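Local coordinates for large exoprotein involved in heme utilization or adhesion (Yersinia kristensenii ATCC 33638, PDB 5E3E) that acts as the toxin domain of a contact-dependent growth inhibition system, probably cleaving RNA as a bacterial member of the RNase A superfamily, and is bound by its immunity protein, at residues N71-I76 and S87-R92; R7-T12 and S29-R34; K61-I66 and I94-P99; T41-D46 and I66-N71. One frame throughout, in Å; residues are numbered along the deposited sequence.

Contact 1. Residues N71-I76 and S87-R92; sequences NVPIGI and SVTNAR. With NA (sodium ion), chain G.
I74 and V88 carry the backbone hydrogen bonding of this contact. I74 N donates to V88 O at 2.9 Å, and V88 N returns a bond to G75 O at 3.0 Å from 41° above that carbonyl's plane. Further out, I76 and S87 form an antiparallel non-hydrogen-bonded pair. G75 O also accepts from a water that is also hydrogen-bonded to S87 OG.

Carbon-to-oxygen contacts fill in between: P73 CA sits 3.3 Å from V88 O, and T89 CA approaches V72 O. I74 holds CG1 between its backbone N and carbonyl carbon (chi1 53°), and its CD1 lies over backbone carbonyls, 3.4 Å from V88 O and close to N90 O. It comes only loosely, at 4.5 Å, to V88 CG2. V88 CG2 lies against the backbone of G75, while T89 CG2 rests on the V72 carbonyl group.

The metal bonds come from 87-92. Sodium is held by T89 OG1 at 2.4 Å and N90 OD1 at 2.6 Å, with three waters, and S70 O completes the site. N71 takes part through the second shell, its OD1 accepting from one of those waters at 3.0 Å.

T89 therefore faces two ways, its hydroxyl on the ion and its methyl on V72, so the chemistry ties the sodium site to the open end of the hairpin, just beyond its paired residues.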
loop_
_atom_site.group_PDB
_atom_site.type_symbol
_atom_site.label_atom_id
_atom_site.label_comp_id
_atom_site.label_asym_id
_atom_site.label_seq_id
_atom_site.Cartn_x
_atom_site.Cartn_y
_atom_site.Cartn_z
ATOM N N ASN B 71 3.407 -15.106 13.552
ATOM C CA ASN B 71 4.793 -15.377 13.875
ATOM C C ASN B 71 5.317 -16.586 13.080
ATOM O O ASN B 71 6.229 -17.265 13.540
ATOM C CB ASN B 71 4.976 -15.636 15.393
ATOM C CG ASN B 71 4.524 -14.450 16.269
ATOM O OD1 ASN B 71 4.972 -13.318 16.084
ATOM N ND2 ASN B 71 3.664 -14.723 17.253
ATOM N N VAL B 72 4.748 -16.858 11.896
ATOM C CA VAL B 72 5.176 -17.980 11.047
ATOM C C VAL B 72 5.339 -17.441 9.616
ATOM O O VAL B 72 4.461 -16.733 9.123
ATOM C CB VAL B 72 4.163 -19.154 11.083
ATOM C CG1 VAL B 72 4.496 -20.219 10.062
ATOM C CG2 VAL B 72 4.134 -19.791 12.476
ATOM N N PRO B 73 6.479 -17.744 8.970
ATOM C CA PRO B 73 6.718 -17.202 7.623
ATOM C C PRO B 73 5.690 -17.645 6.622
ATOM O O PRO B 73 5.365 -18.836 6.525
ATOM C CB PRO B 73 8.097 -17.758 7.238
ATOM C CG PRO B 73 8.672 -18.345 8.458
ATOM C CD PRO B 73 7.554 -18.650 9.392
ATOM N N ILE B 74 5.195 -16.670 5.859
ATOM C CA ILE B 74 4.235 -16.912 4.802
ATOM C C ILE B 74 4.738 -16.488 3.432
ATOM O O ILE B 74 4.018 -16.589 2.439
ATOM C CB ILE B 74 2.845 -16.281 5.151
ATOM C CG1 ILE B 74 2.913 -14.778 5.521
ATOM C CG2 ILE B 74 2.233 -17.001 6.326
ATOM C CD1 ILE B 74 3.601 -13.900 4.553
ATOM N N GLY B 75 5.991 -16.054 3.342
ATOM C CA GLY B 75 6.557 -15.594 2.107
ATOM C C GLY B 75 7.871 -14.871 2.310
ATOM O O GLY B 75 8.512 -14.997 3.394
ATOM N N ILE B 76 8.254 -14.156 1.249
ATOM C CA ILE B 76 9.555 -13.530 1.132
ATOM C C ILE B 76 9.406 -12.092 0.649
ATOM O O ILE B 76 8.417 -11.732 0.003
ATOM C CB ILE B 76 10.525 -14.288 0.201
ATOM C CG1 ILE B 76 9.943 -14.431 -1.215
ATOM C CG2 ILE B 76 10.877 -15.645 0.828
ATOM C CD1 ILE B 76 10.891 -14.976 -2.257
ATOM N N SER B 87 12.501 -13.534 5.131
ATOM C CA SER B 87 11.247 -14.255 5.355
ATOM C C SER B 87 10.342 -13.310 6.128
ATOM O O SER B 87 10.804 -12.517 6.954
ATOM C CB SER B 87 11.448 -15.584 6.109
ATOM O OG SER B 87 12.285 -16.413 5.327
ATOM N N VAL B 88 9.060 -13.339 5.827
ATOM C CA VAL B 88 8.148 -12.375 6.431
ATOM C C VAL B 88 6.910 -13.110 6.927
ATOM O O VAL B 88 6.507 -14.137 6.352
ATOM C CB VAL B 88 7.863 -11.218 5.480
ATOM C CG1 VAL B 88 9.119 -10.335 5.345
ATOM C CG2 VAL B 88 7.498 -11.744 4.146
ATOM N N THR B 89 6.346 -12.609 8.022
ATOM C CA THR B 89 5.265 -13.285 8.730
ATOM C C THR B 89 3.913 -12.537 8.685
ATOM O O THR B 89 2.876 -13.110 9.008
ATOM C CB THR B 89 5.662 -13.469 10.195
ATOM O OG1 THR B 89 5.918 -12.188 10.802
ATOM C CG2 THR B 89 6.953 -14.317 10.297
ATOM N N ASN B 90 3.929 -11.271 8.295
ATOM C CA ASN B 90 2.707 -10.470 8.240
ATOM C C ASN B 90 2.247 -10.281 6.792
ATOM O O ASN B 90 2.993 -10.535 5.877
ATOM C CB ASN B 90 2.977 -9.113 8.823
ATOM C CG ASN B 90 3.252 -9.169 10.303
ATOM O OD1 ASN B 90 3.050 -10.191 10.959
ATOM N ND2 ASN B 90 3.696 -8.030 10.852
ATOM N N ALA B 91 1.036 -9.792 6.602
ATOM C CA ALA B 91 0.530 -9.552 5.251
ATOM C C ALA B 91 -0.482 -8.439 5.171
ATOM O O ALA B 91 -1.040 -8.031 6.174
ATOM C CB ALA B 91 -0.086 -10.818 4.693
ATOM N N ARG B 92 -0.784 -8.006 3.961
ATOM C CA ARG B 92 -1.763 -6.941 3.778
ATOM C C ARG B 92 -2.573 -7.377 2.602
ATOM O O ARG B 92 -2.036 -7.797 1.583
ATOM C CB ARG B 92 -1.081 -5.607 3.503
ATOM C CG ARG B 92 -2.034 -4.433 3.250
ATOM C CD ARG B 92 -1.298 -3.102 3.049
ATOM N NE ARG B 92 -0.562 -2.817 4.286
ATOM C CZ ARG B 92 0.701 -2.417 4.362
ATOM N NH1 ARG B 92 1.419 -2.159 3.278
ATOM N NH2 ARG B 92 1.238 -2.232 5.556
HETATM NA NA NA G . 4.935 -10.920 12.527
HETATM O O HOH W 1 6.551 -11.931 13.882
HETATM O O HOH W 2 9.680 -17.478 3.921
HETATM O O HOH W 3 6.431 -9.273 11.642
HETATM O O HOH W 4 4.196 -9.489 14.128
#

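Contact 2. Residues R7-T12 and S29-R34; sequences RHVGKT and SSFTDR
H8 and S30 set up this contact through their first torsions. H8 keeps CG beside its backbone N (chi1 -52°), and the imidazole meets S29 O at its edge; S30 puts OG anti to its backbone N (chi1 177°), near the turn at G10 and K11. H8 ND1 donates to S29 O at 2.9 Å, nearly in line with the carbonyl and with the oxygen only 2° out of the ring plane, so the bond helps fix the rotation of the imidazole. The far nitrogen, NE2, is hydrogen-bonded to D21 of the CdiI immunity protein.

Two backbone bonds hold V9 against F31. F31 N donates to H8 O at 2.7 Å, coming from above the carbonyl plane, and G10 N donates to F31 O at 2.9 Å. The same H8 O lies 3.2 Å from F31 CD2, obliquely to the ring.

S30 OG sits 3.0 Å from K11 N and shares a water with K11 O, while K11 CB lies 3.6 Å from S30 OG. V9 CG1, in turn, reaches the start of helix 34-47, 3.5 Å from R34 N. D33 caps that helix with its side chain.

The loop before helix 13-19 is thus pinned to strand 27-31. The two nitrogens of H8 have separate partners, ND1 a backbone oxygen of the toxin and NE2 the D21 side chain of the immunity protein, so the ring is held at both.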
loop_
_atom_site.group_PDB
_atom_site.type_symbol
_atom_site.label_atom_id
_atom_site.label_comp_id
_atom_site.label_asym_id
_atom_site.label_seq_id
_atom_site.Cartn_x
_atom_site.Cartn_y
_atom_site.Cartn_z
ATOM N N ARG B 7 0.429 -11.762 -8.832
ATOM C CA ARG B 7 1.768 -11.154 -8.980
ATOM C C ARG B 7 2.625 -11.380 -7.707
ATOM O O ARG B 7 3.829 -11.064 -7.698
ATOM C CB ARG B 7 1.646 -9.646 -9.237
ATOM C CG ARG B 7 1.006 -9.356 -10.574
ATOM C CD ARG B 7 0.556 -7.925 -10.719
ATOM N NE ARG B 7 1.456 -6.990 -10.088
ATOM C CZ ARG B 7 2.699 -6.702 -10.488
ATOM N NH1 ARG B 7 3.222 -7.292 -11.541
ATOM N NH2 ARG B 7 3.416 -5.818 -9.794
ATOM N N HIS B 8 2.008 -11.924 -6.669
ATOM C CA HIS B 8 2.621 -12.075 -5.319
ATOM C C HIS B 8 2.415 -13.478 -4.776
ATOM O O HIS B 8 2.330 -13.682 -3.550
ATOM C CB HIS B 8 2.048 -11.044 -4.356
ATOM C CG HIS B 8 2.119 -9.660 -4.895
ATOM N ND1 HIS B 8 3.263 -8.909 -4.857
ATOM C CD2 HIS B 8 1.201 -8.910 -5.558
ATOM C CE1 HIS B 8 3.046 -7.744 -5.442
ATOM N NE2 HIS B 8 1.812 -7.734 -5.904
ATOM N N VAL B 9 2.314 -14.449 -5.677
ATOM C CA VAL B 9 2.278 -15.876 -5.277
ATOM C C VAL B 9 3.350 -16.681 -6.017
ATOM O O VAL B 9 3.364 -16.760 -7.262
ATOM C CB VAL B 9 0.902 -16.556 -5.490
ATOM C CG1 VAL B 9 0.940 -18.003 -4.996
ATOM C CG2 VAL B 9 -0.212 -15.811 -4.775
ATOM N N GLY B 10 4.245 -17.263 -5.232
ATOM C CA GLY B 10 5.254 -18.167 -5.747
ATOM C C GLY B 10 6.312 -17.572 -6.636
ATOM O O GLY B 10 6.952 -18.306 -7.403
ATOM N N LYS B 11 6.514 -16.267 -6.546
ATOM C CA LYS B 11 7.506 -15.574 -7.349
ATOM C C LYS B 11 8.917 -15.999 -6.952
ATOM O O LYS B 11 9.193 -16.324 -5.785
ATOM C CB LYS B 11 7.366 -14.058 -7.185
ATOM C CG LYS B 11 6.047 -13.483 -7.657
ATOM C CD LYS B 11 5.921 -13.664 -9.165
ATOM C CE LYS B 11 4.639 -14.340 -9.500
ATOM N NZ LYS B 11 4.451 -14.570 -10.959
ATOM N N THR B 12 9.800 -15.998 -7.937
ATOM C CA THR B 12 11.198 -16.319 -7.716
ATOM C C THR B 12 11.912 -15.113 -7.163
ATOM O O THR B 12 11.483 -13.940 -7.346
ATOM C CB THR B 12 11.925 -16.687 -9.028
ATOM O OG1 THR B 12 11.884 -15.576 -9.937
ATOM C CG2 THR B 12 11.305 -17.905 -9.708
ATOM N N SER B 29 7.347 -8.346 -2.604
ATOM C CA SER B 29 7.159 -9.554 -1.824
ATOM C C SER B 29 6.196 -10.539 -2.497
ATOM O O SER B 29 5.434 -10.181 -3.412
ATOM C CB SER B 29 6.651 -9.161 -0.448
ATOM O OG SER B 29 5.352 -8.558 -0.542
ATOM N N SER B 30 6.209 -11.767 -1.985
ATOM C CA SER B 30 5.444 -12.869 -2.558
ATOM C C SER B 30 5.151 -13.907 -1.475
ATOM O O SER B 30 6.050 -14.261 -0.700
ATOM C CB SER B 30 6.227 -13.535 -3.684
ATOM O OG SER B 30 5.532 -14.650 -4.191
ATOM N N PHE B 31 3.910 -14.403 -1.454
ATOM C CA PHE B 31 3.539 -15.560 -0.640
ATOM C C PHE B 31 4.273 -16.788 -1.168
ATOM O O PHE B 31 4.575 -16.894 -2.356
ATOM C CB PHE B 31 2.043 -15.838 -0.697
ATOM C CG PHE B 31 1.206 -14.760 -0.088
ATOM C CD1 PHE B 31 1.171 -14.590 1.301
ATOM C CD2 PHE B 31 0.485 -13.893 -0.890
ATOM C CE1 PHE B 31 0.395 -13.610 1.858
ATOM C CE2 PHE B 31 -0.291 -12.927 -0.336
ATOM C CZ PHE B 31 -0.321 -12.767 1.051
ATOM N N THR B 32 4.575 -17.703 -0.271
ATOM C CA THR B 32 5.321 -18.923 -0.623
ATOM C C THR B 32 4.631 -19.706 -1.741
ATOM O O THR B 32 5.276 -20.210 -2.637
ATOM C CB THR B 32 5.409 -19.813 0.591
ATOM O OG1 THR B 32 6.050 -19.071 1.627
ATOM C CG2 THR B 32 6.247 -21.071 0.302
ATOM N N ASP B 33 3.324 -19.848 -1.625
ATOM C CA ASP B 33 2.563 -20.675 -2.570
ATOM C C ASP B 33 1.105 -20.367 -2.472
ATOM O O ASP B 33 0.698 -19.600 -1.615
ATOM C CB ASP B 33 2.804 -22.182 -2.330
ATOM C CG ASP B 33 2.708 -22.583 -0.871
ATOM O OD1 ASP B 33 1.726 -22.231 -0.195
ATOM O OD2 ASP B 33 3.627 -23.299 -0.402
ATOM N N ARG B 34 0.309 -20.980 -3.350
ATOM C CA ARG B 34 -1.137 -20.711 -3.392
ATOM C C ARG B 34 -1.855 -21.113 -2.117
ATOM O O ARG B 34 -2.707 -20.392 -1.623
ATOM C CB ARG B 34 -1.780 -21.390 -4.627
ATOM C CG ARG B 34 -3.178 -20.859 -4.965
ATOM C CD ARG B 34 -3.667 -21.308 -6.349
ATOM N NE ARG B 34 -4.306 -20.194 -7.084
ATOM C CZ ARG B 34 -4.923 -20.297 -8.263
ATOM N NH1 ARG B 34 -5.034 -21.474 -8.879
ATOM N NH2 ARG B 34 -5.449 -19.210 -8.826
HETATM O O HOH W 5 7.503 -16.554 -3.574
#

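Contact 3. Residues K61-I66 and I94-P99; sequences KGYLEI and IIARDP
K61 O is gripped by the guanidinium of R97 and by the hydroxyl of Y55. In the one of its two conformers modelled here, R97 donates from NH1 to it at 2.8 Å, in the carbonyl plane and on a lone pair, although the oxygen lies 25° out of the guanidinium plane; NH2 adds a weak bond at 2.9 Å. A bend at chi3 (-57°) turns the R97 chain, whose end comes back toward K61, and Y55 also makes a cation-pi contact with it. The lysine, likewise in one of two conformers, has its own tether, NZ donating to Y63 O at 2.7 Å.

Beyond this clasp the strands pair. L64 and I95 exchange backbone bonds, L64 N to I95 O and I95 N to L64 O, both 2.9 Å, and their side chains run side by side in the same direction, CB of L64 against CG1 of I95 at 3.8 Å. Both lie on one face, where helix 49-58 packs on L64.

The other face carries Y63, E65, I94 and A96. Y63 CD2 touches A96 CB at 3.7 Å, and I94 sends CG2 to Y63 CB and CD1 to the backbone and CB of E65. The immunity protein lies over this face: its Y17 meets the Y63 ring edge-to-face, and its R15 forms a salt bridge with E65.

This is antiparallel pairing of strands 63-68 and 86-97 in the curved sheet of an RNase A-like domain.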
loop_
_atom_site.group_PDB
_atom_site.type_symbol
_atom_site.label_atom_id
_atom_site.label_comp_id
_atom_site.label_asym_id
_atom_site.label_seq_id
_atom_site.Cartn_x
_atom_site.Cartn_y
_atom_site.Cartn_z
ATOM N N LYS B 61 -15.178 5.151 1.004
ATOM C CA LYS B 61 -13.816 4.849 0.570
ATOM C C LYS B 61 -13.766 3.883 -0.621
ATOM O O LYS B 61 -14.558 2.932 -0.703
ATOM C CB LYS B 61 -13.017 4.254 1.728
ATOM C CG LYS B 61 -12.596 5.255 2.791
ATOM C CD LYS B 61 -11.882 4.515 3.903
ATOM C CE LYS B 61 -10.654 3.810 3.331
ATOM N NZ LYS B 61 -10.481 2.409 3.794
ATOM N N GLY B 62 -12.828 4.120 -1.538
ATOM C CA GLY B 62 -12.674 3.250 -2.698
ATOM C C GLY B 62 -12.144 1.872 -2.355
ATOM O O GLY B 62 -12.484 0.879 -3.034
ATOM N N TYR B 63 -11.296 1.810 -1.335
ATOM C CA TYR B 63 -10.605 0.566 -0.941
ATOM C C TYR B 63 -10.604 0.425 0.564
ATOM O O TYR B 63 -10.847 1.398 1.280
ATOM C CB TYR B 63 -9.148 0.573 -1.461
ATOM C CG TYR B 63 -9.096 0.771 -2.954
ATOM C CD1 TYR B 63 -9.095 2.054 -3.511
ATOM C CD2 TYR B 63 -9.191 -0.316 -3.817
ATOM C CE1 TYR B 63 -9.106 2.251 -4.887
ATOM C CE2 TYR B 63 -9.203 -0.142 -5.194
ATOM C CZ TYR B 63 -9.160 1.130 -5.737
ATOM O OH TYR B 63 -9.197 1.355 -7.114
ATOM N N LEU B 64 -10.249 -0.760 1.029
ATOM C CA LEU B 64 -10.018 -1.033 2.448
ATOM C C LEU B 64 -8.783 -1.932 2.607
ATOM O O LEU B 64 -8.645 -2.954 1.942
ATOM C CB LEU B 64 -11.227 -1.709 3.087
ATOM C CG LEU B 64 -11.111 -2.051 4.595
ATOM C CD1 LEU B 64 -11.201 -0.812 5.478
ATOM C CD2 LEU B 64 -12.174 -3.051 4.977
ATOM N N GLU B 65 -7.910 -1.516 3.508
ATOM C CA GLU B 65 -6.722 -2.277 3.919
ATOM C C GLU B 65 -7.078 -3.203 5.065
ATOM O O GLU B 65 -7.651 -2.757 6.065
ATOM C CB GLU B 65 -5.666 -1.277 4.424
ATOM C CG GLU B 65 -4.439 -1.893 5.083
ATOM C CD GLU B 65 -3.509 -0.862 5.700
ATOM O OE1 GLU B 65 -3.643 0.369 5.403
ATOM O OE2 GLU B 65 -2.596 -1.311 6.467
ATOM N N ILE B 66 -6.718 -4.484 4.961
ATOM C CA ILE B 66 -6.868 -5.373 6.074
ATOM C C ILE B 66 -5.547 -6.073 6.261
ATOM O O ILE B 66 -4.965 -6.578 5.310
ATOM C CB ILE B 66 -8.020 -6.380 5.924
ATOM C CG1 ILE B 66 -7.839 -7.261 4.716
ATOM C CG2 ILE B 66 -9.361 -5.632 5.816
ATOM C CD1 ILE B 66 -8.670 -8.527 4.736
ATOM N N ILE B 94 -5.767 -5.864 0.095
ATOM C CA ILE B 94 -6.534 -4.671 -0.254
ATOM C C ILE B 94 -7.802 -5.131 -0.928
ATOM O O ILE B 94 -7.728 -5.879 -1.920
ATOM C CB ILE B 94 -5.775 -3.734 -1.227
ATOM C CG1 ILE B 94 -4.424 -3.268 -0.656
ATOM C CG2 ILE B 94 -6.631 -2.513 -1.612
ATOM C CD1 ILE B 94 -4.507 -2.674 0.708
ATOM N N ILE B 95 -8.945 -4.671 -0.428
ATOM C CA ILE B 95 -10.238 -4.980 -1.033
ATOM C C ILE B 95 -10.922 -3.724 -1.534
ATOM O O ILE B 95 -10.559 -2.611 -1.170
ATOM C CB ILE B 95 -11.156 -5.760 -0.078
ATOM C CG1 ILE B 95 -11.620 -4.904 1.112
ATOM C CG2 ILE B 95 -10.460 -7.008 0.390
ATOM C CD1 ILE B 95 -12.724 -5.552 1.928
ATOM N N ALA B 96 -11.875 -3.918 -2.421
ATOM C CA ALA B 96 -12.665 -2.803 -2.903
ATOM C C ALA B 96 -14.125 -3.159 -2.892
ATOM O O ALA B 96 -14.499 -4.297 -3.157
ATOM C CB ALA B 96 -12.243 -2.425 -4.297
ATOM N N ARG B 97 -14.966 -2.170 -2.601
ATOM C CA ARG B 97 -16.397 -2.390 -2.550
ATOM C C ARG B 97 -16.857 -2.761 -3.962
ATOM O O ARG B 97 -16.520 -2.066 -4.921
ATOM C CB ARG B 97 -17.093 -1.119 -2.054
ATOM C CG ARG B 97 -18.529 -1.321 -1.588
ATOM C CD ARG B 97 -19.161 -0.015 -1.135
ATOM N NE ARG B 97 -18.394 0.640 -0.075
ATOM C CZ ARG B 97 -17.481 1.589 -0.284
ATOM N NH1 ARG B 97 -16.835 2.115 0.739
ATOM N NH2 ARG B 97 -17.238 2.029 -1.504
ATOM N N ASP B 98 -17.603 -3.860 -4.074
ATOM C CA ASP B 98 -18.074 -4.396 -5.358
ATOM C C ASP B 98 -19.427 -5.084 -5.144
ATOM O O ASP B 98 -19.488 -6.307 -4.955
ATOM C CB ASP B 98 -17.062 -5.391 -5.938
ATOM C CG ASP B 98 -17.427 -5.840 -7.354
ATOM O OD1 ASP B 98 -18.471 -5.393 -7.857
ATOM O OD2 ASP B 98 -16.674 -6.636 -7.963
ATOM N N PRO B 99 -20.524 -4.299 -5.193
ATOM C CA PRO B 99 -21.858 -4.829 -4.873
ATOM C C PRO B 99 -22.240 -6.125 -5.610
ATOM O O PRO B 99 -23.022 -6.919 -5.082
ATOM C CB PRO B 99 -22.798 -3.681 -5.274
ATOM C CG PRO B 99 -22.003 -2.806 -6.183
ATOM C CD PRO B 99 -20.597 -2.904 -5.675
#

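Contact 4. Residues T41-D46 and I66-N71; sequences TSKAID and IDYQSN. With NA (sodium ion), chain G.
Helix-on-sheet packing joins these residues: helix 34-47 lies across strand 63-68 of the antiparallel sheet, in a domain related to RNase A. The segments 41-46 and 66-68 run at 120° to each other, with their axes 7.7 Å apart at closest approach.

A44 brings the two backbones together, for its small side chain faces the strand. Its CB touches Y68 CB at 4.0 Å and, toward the other end of the strand, I66 CD1 at 3.9 Å. I66 holds CG1 in the crowded position between its backbone N and carbonyl carbon (chi1 60°), and CD1 beyond it lies beside the A44 carbonyl group, 3.7 Å from the oxygen, and also meets I45 CG1. I93 of the neighbouring strand packs against both A44 and I66. A second link runs through N48, whose ND2 donates to A44 O and to D67 O and so bridges the helix and the strand.

At the solvent side K43 reaches over to Y68. The two side chains cross obliquely, CE of K43 lying 3.6 Å from CE1 of the ring. The strand then runs on past Q69 to S70, whose backbone O supplies the third protein ligand of the sodium, at 2.4 Å.

A direct side-chain bond completes the contact: K43 NZ donates to Y68 OH at 2.9 Å.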
loop_
_atom_site.group_PDB
_atom_site.type_symbol
_atom_site.label_atom_id
_atom_site.label_comp_id
_atom_site.label_asym_id
_atom_site.label_seq_id
_atom_site.Cartn_x
_atom_site.Cartn_y
_atom_site.Cartn_z
ATOM N N THR B 41 -5.239 -15.046 3.205
ATOM C CA THR B 41 -6.357 -14.230 2.766
ATOM C C THR B 41 -7.598 -14.518 3.593
ATOM O O THR B 41 -8.242 -13.579 4.106
ATOM C CB THR B 41 -6.693 -14.445 1.271
ATOM O OG1 THR B 41 -5.594 -14.020 0.457
ATOM C CG2 THR B 41 -7.925 -13.657 0.893
ATOM N N SER B 42 -7.926 -15.809 3.752
ATOM C CA SER B 42 -9.102 -16.185 4.562
ATOM C C SER B 42 -8.980 -15.758 6.018
ATOM O O SER B 42 -9.928 -15.230 6.563
ATOM C CB SER B 42 -9.384 -17.686 4.506
ATOM O OG SER B 42 -9.518 -18.104 3.157
ATOM N N LYS B 43 -7.830 -15.976 6.648
ATOM C CA LYS B 43 -7.644 -15.566 8.056
ATOM C C LYS B 43 -7.741 -14.038 8.238
ATOM O O LYS B 43 -8.327 -13.543 9.202
ATOM C CB LYS B 43 -6.319 -16.079 8.613
ATOM C CG LYS B 43 -6.282 -17.596 8.786
ATOM C CD LYS B 43 -4.975 -18.056 9.396
ATOM C CE LYS B 43 -3.838 -17.991 8.396
ATOM N NZ LYS B 43 -2.648 -18.750 8.849
ATOM N N ALA B 44 -7.172 -13.291 7.306
ATOM C CA ALA B 44 -7.208 -11.837 7.369
ATOM C C ALA B 44 -8.636 -11.332 7.216
ATOM O O ALA B 44 -9.052 -10.420 7.920
ATOM C CB ALA B 44 -6.318 -11.231 6.284
ATOM N N ILE B 45 -9.400 -11.908 6.302
ATOM C CA ILE B 45 -10.802 -11.484 6.153
ATOM C C ILE B 45 -11.610 -11.816 7.426
ATOM O O ILE B 45 -12.363 -10.970 7.954
ATOM C CB ILE B 45 -11.455 -12.126 4.918
ATOM C CG1 ILE B 45 -10.917 -11.480 3.634
ATOM C CG2 ILE B 45 -12.986 -12.001 4.997
ATOM C CD1 ILE B 45 -11.090 -12.351 2.405
ATOM N N ASP B 46 -11.437 -13.028 7.927
ATOM C CA ASP B 46 -12.182 -13.479 9.095
ATOM C C ASP B 46 -11.833 -12.684 10.345
ATOM O O ASP B 46 -12.720 -12.323 11.127
ATOM C CB ASP B 46 -11.968 -14.972 9.350
ATOM C CG ASP B 46 -12.651 -15.848 8.301
ATOM O OD1 ASP B 46 -13.579 -15.371 7.605
ATOM O OD2 ASP B 46 -12.263 -17.018 8.172
ATOM N N ILE B 66 -6.718 -4.484 4.961
ATOM C CA ILE B 66 -6.868 -5.373 6.074
ATOM C C ILE B 66 -5.547 -6.073 6.261
ATOM O O ILE B 66 -4.965 -6.578 5.310
ATOM C CB ILE B 66 -8.020 -6.380 5.924
ATOM C CG1 ILE B 66 -7.839 -7.261 4.716
ATOM C CG2 ILE B 66 -9.361 -5.632 5.816
ATOM C CD1 ILE B 66 -8.670 -8.527 4.736
ATOM N N ASP B 67 -5.079 -6.064 7.491
ATOM C CA ASP B 67 -3.758 -6.581 7.810
ATOM C C ASP B 67 -3.865 -7.889 8.552
ATOM O O ASP B 67 -4.905 -8.213 9.154
ATOM C CB ASP B 67 -2.959 -5.519 8.571
ATOM C CG ASP B 67 -2.683 -4.276 7.706
ATOM O OD1 ASP B 67 -2.086 -4.428 6.618
ATOM O OD2 ASP B 67 -3.082 -3.161 8.084
ATOM N N TYR B 68 -2.808 -8.684 8.419
ATOM C CA TYR B 68 -2.702 -10.011 8.976
ATOM C C TYR B 68 -1.376 -10.011 9.718
ATOM O O TYR B 68 -0.366 -9.549 9.175
ATOM C CB TYR B 68 -2.645 -11.015 7.842
ATOM C CG TYR B 68 -2.242 -12.425 8.246
ATOM C CD1 TYR B 68 -3.176 -13.297 8.788
ATOM C CD2 TYR B 68 -0.939 -12.876 8.075
ATOM C CE1 TYR B 68 -2.827 -14.567 9.144
ATOM C CE2 TYR B 68 -0.577 -14.177 8.409
ATOM C CZ TYR B 68 -1.533 -15.010 8.954
ATOM O OH TYR B 68 -1.214 -16.310 9.315
ATOM N N GLN B 69 -1.382 -10.484 10.964
ATOM C CA GLN B 69 -0.179 -10.590 11.748
ATOM C C GLN B 69 0.002 -12.059 12.167
ATOM O O GLN B 69 -0.960 -12.757 12.489
ATOM C CB GLN B 69 -0.257 -9.675 12.980
ATOM C CG GLN B 69 -0.440 -8.189 12.646
ATOM C CD GLN B 69 -1.900 -7.777 12.438
ATOM O OE1 GLN B 69 -2.816 -8.300 13.103
ATOM N NE2 GLN B 69 -2.127 -6.816 11.528
ATOM N N SER B 70 1.230 -12.544 12.091
ATOM C CA SER B 70 1.545 -13.878 12.596
ATOM C C SER B 70 2.995 -13.950 13.010
ATOM O O SER B 70 3.730 -12.969 12.819
ATOM C CB SER B 70 1.266 -14.935 11.514
ATOM O OG SER B 70 2.404 -15.175 10.678
ATOM N N ASN B 71 3.407 -15.106 13.552
ATOM C CA ASN B 71 4.793 -15.377 13.875
ATOM C C ASN B 71 5.317 -16.586 13.080
ATOM O O ASN B 71 6.229 -17.265 13.540
ATOM C CB ASN B 71 4.976 -15.636 15.393
ATOM C CG ASN B 71 4.524 -14.450 16.269
ATOM O OD1 ASN B 71 4.972 -13.318 16.084
ATOM N ND2 ASN B 71 3.664 -14.723 17.253
HETATM NA NA NA G . 4.935 -10.920 12.527
HETATM O O HOH W 1 6.551 -11.931 13.882
HETATM O O HOH W 3 6.431 -9.273 11.642
HETATM O O HOH W 4 4.196 -9.489 14.128
#

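Strand 86-97 ties contacts 1 and 3 together: its first half pairs with 75-79 in contact 1 and its second with 63-68 in contact 3, the centres 22 Å apart. Contact 4 shares I66 with contact 3 and N71 with contact 1, and it meets contact 1 at the sodium ion. Near it T89 O lies 2.7 Å from S70 OG; further along the strands A91 O lies 2.9 Å from Y68 N; both are probable hydrogen bonds. Contact 2 joins contact 1 through the sheet, I76 N lying 2.9 Å from S30 O. Contacts 2 and 3 do not touch, their nearest atoms being about 9 Å apart, yet both are engaged by the immunity protein.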